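Local coordinates for ferredoxin (Rhodopseudomonas palustris, PDB 4LTU), which carries electrons on a [2Fe-2S] cluster, as a ferredoxin of the adrenodoxin/putidaredoxin family, at the Fe2/s2 (inorganic) cluster site. Sequence-based numbering; all coordinates share one arbitrary frame.

The Fe2/s2 (inorganic) cluster site. Residues 25, 38, 40-42, 44-46, 49, 85, 87. With FES (Fe2/s2 (inorganic) cluster), chain B.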
ATOM      1  N   MET A  25       1.278  -2.341   4.780  1.00 16.22           N
ATOM      2  CA  MET A  25       0.186  -3.240   5.096  1.00 16.19           C
ATOM      3  C   MET A  25       0.162  -3.546   6.608  1.00 16.12           C
ATOM      4  O   MET A  25      -0.898  -3.514   7.265  1.00 14.99           O
ATOM      5  CB  MET A  25       0.326  -4.540   4.285  1.00 14.99           C
ATOM      6  CG  MET A  25      -0.778  -5.569   4.591  1.00 16.60           C
ATOM      7  SD  MET A  25      -0.150  -7.257   4.502  1.00 20.09           S
ATOM      8  CE  MET A  25       0.987  -7.247   5.878  1.00 16.32           C
ATOM      9  N   ALA A  38      -5.373  -8.399   2.215  1.00 18.17           N
ATOM     10  CA  ALA A  38      -4.088  -9.082   2.342  1.00 18.42           C
ATOM     11  C   ALA A  38      -4.210 -10.596   2.626  1.00 18.69           C
ATOM     12  O   ALA A  38      -3.748 -11.087   3.654  1.00 18.25           O
ATOM     13  CB  ALA A  38      -3.263  -8.395   3.432  1.00 17.77           C
ATOM     14  N   CYS A  40      -2.738 -13.281   1.742  1.00 19.55           N
ATOM     15  CA  CYS A  40      -1.511 -14.077   1.919  1.00 18.06           C
ATOM     16  C   CYS A  40      -0.633 -13.636   3.076  1.00 17.95           C
ATOM     17  O   CYS A  40       0.352 -14.295   3.414  1.00 18.86           O
ATOM     18  CB  CYS A  40      -0.714 -14.115   0.620  1.00 17.27           C
ATOM     19  SG  CYS A  40       0.357 -12.715   0.289  1.00 15.03           S
ATOM     20  N   GLY A  41      -0.976 -12.512   3.681  1.00 17.75           N
ATOM     21  CA  GLY A  41      -0.370 -12.134   4.950  1.00 16.99           C
ATOM     22  C   GLY A  41       0.978 -11.476   4.841  1.00 16.77           C
ATOM     23  O   GLY A  41       1.793 -11.602   5.759  1.00 15.95           O
ATOM     24  N   GLY A  42       1.180 -10.726   3.757  1.00 17.28           N
ATOM     25  CA  GLY A  42       2.465 -10.058   3.461  1.00 18.63           C
ATOM     26  C   GLY A  42       3.506 -10.929   2.780  1.00 19.66           C
ATOM     27  O   GLY A  42       4.710 -10.683   2.902  1.00 20.37           O
ATOM     28  N   ALA A  44       3.739 -11.738  -0.597  1.00 20.67           N
ATOM     29  CA  ALA A  44       3.928 -11.434  -2.020  1.00 20.29           C
ATOM     30  C   ALA A  44       3.452 -12.510  -2.998  1.00 19.55           C
ATOM     31  O   ALA A  44       4.199 -12.911  -3.886  1.00 19.48           O
ATOM     32  CB  ALA A  44       5.403 -11.046  -2.294  1.00 21.23           C
ATOM     33  N   VAL A  45       2.207 -12.961  -2.822  1.00 19.35           N
ATOM     34  CA  VAL A  45       1.604 -14.019  -3.647  1.00 18.89           C
ATOM     35  C   VAL A  45       0.115 -13.798  -3.887  1.00 19.01           C
ATOM     36  O   VAL A  45      -0.569 -14.694  -4.358  1.00 18.88           O
ATOM     37  CB  VAL A  45       1.807 -15.484  -3.083  1.00 19.18           C
ATOM     38  CG1 VAL A  45       3.196 -16.004  -3.385  1.00 20.48           C
ATOM     39  CG2 VAL A  45       1.474 -15.616  -1.563  1.00 17.15           C
ATOM     40  N   CYS A  46      -0.391 -12.618  -3.539  1.00 19.29           N
ATOM     41  CA  CYS A  46      -1.782 -12.263  -3.824  1.00 19.33           C
ATOM     42  C   CYS A  46      -1.880 -10.819  -4.356  1.00 19.29           C
ATOM     43  O   CYS A  46      -0.885 -10.112  -4.461  1.00 19.47           O
ATOM     44  CB  CYS A  46      -2.665 -12.477  -2.586  1.00 18.41           C
ATOM     45  SG  CYS A  46      -2.545 -11.212  -1.313  1.00 19.26           S
ATOM     46  N   CYS A  49      -3.625  -6.609  -1.133  1.00 16.19           N
ATOM     47  CA  CYS A  49      -3.130  -5.486  -0.330  1.00 14.76           C
ATOM     48  C   CYS A  49      -2.857  -4.253  -1.223  1.00 14.41           C
ATOM     49  O   CYS A  49      -2.001  -3.426  -0.884  1.00 14.34           O
ATOM     50  CB  CYS A  49      -1.824  -5.869   0.373  1.00 15.21           C
ATOM     51  SG  CYS A  49      -0.428  -6.196  -0.747  1.00 14.81           S
ATOM     52  N   LEU A  85       1.746  -2.971  -4.295  1.00 13.67           N
ATOM     53  CA  LEU A  85       1.367  -3.918  -3.248  1.00 13.68           C
ATOM     54  C   LEU A  85       1.956  -3.382  -1.970  1.00 13.89           C
ATOM     55  O   LEU A  85       3.169  -3.307  -1.834  1.00 13.14           O
ATOM     56  CB  LEU A  85       1.941  -5.310  -3.524  1.00 13.87           C
ATOM     57  CG  LEU A  85       1.291  -6.065  -4.684  1.00 12.31           C
ATOM     58  CD1 LEU A  85       2.029  -7.341  -4.911  1.00  9.69           C
ATOM     59  CD2 LEU A  85      -0.173  -6.327  -4.328  1.00  8.41           C
ATOM     60  N   CYS A  87       2.243  -4.482   1.014  1.00 14.74           N
ATOM     61  CA  CYS A  87       3.134  -5.314   1.841  1.00 15.01           C
ATOM     62  C   CYS A  87       4.581  -5.265   1.294  1.00 15.84           C
ATOM     63  O   CYS A  87       5.531  -5.598   2.002  1.00 15.29           O
ATOM     64  CB  CYS A  87       2.617  -6.758   1.939  1.00 15.19           C
ATOM     65  SG  CYS A  87       2.600  -7.690   0.365  1.00 12.40           S
TER
HETATM   66 FE1  FES B 201      -0.525 -10.862  -0.395  1.00 17.72          FE
HETATM   67 FE2  FES B 201       0.590  -8.146  -0.152  1.00 16.41          FE
HETATM   68  S1  FES B 201       0.741  -9.696  -1.707  1.00 19.16           S
HETATM   69  S2  FES B 201      -0.743  -9.277   1.128  1.00 15.65           S
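The pocket is the [2Fe-2S] site of an adrenodoxin-type ferredoxin, formed by the loop between helix 24-29 and strand 50-53, with one further cysteine, Cys87, supplied from the 3-10 helix 86-88. Four cysteines in the family's CX5CX2C...C motif hold the two irons, and thiolate sulfur, soft and electron-rich, suits both ferrous and ferric iron. FE1, bound wholly by the loop, takes SG of Cys40 at 2.2 Å and SG of Cys46, the two thiolates opening an angle of 111° in a nearly tetrahedral site completed by the bridging sulfides. FE2, bound by the loop's last cysteine and by Cys87, takes SG of Cys49 at 2.3 Å and SG of Cys87 at 2.1 Å, again close to tetrahedral. In all four cysteines SG sits in the crowded position between the backbone N and the carbonyl carbon, so each sulfur reaches its iron while staying tucked against its own main chain.

Backbone amides help: the N-H of Val45 points to SG of Cys40 and that of Cys87 to SG of Cys49, weak hydrogen bonds that may draw charge from the thiolates and so tune the potential. Around sulfide S2, the methyl CB of Ala38 packs at 3.5 Å, small enough to come this close, and Gly42 brings its backbone N to 3.6 Å with no side chain intervening. Met25, with CG anti to its backbone N (chi1 178°) and the chain bent beyond, lays its polarisable SD 4.0 Å from S2. Across the cluster, CA of Ala44 lies 3.6 Å from sulfide S1 of FES. The methyl CD1 of Leu85 only approaches S1, as apolar second-shell packing. Gly41 and Gly42, both at positive phi, let the chain curl closely past the sulfide.

The protein buries the whole cluster surface, shielding it from water; helix 24-29 and strand 83-85 back the FE2 end, while the 40-46 loop encloses the FE1 end.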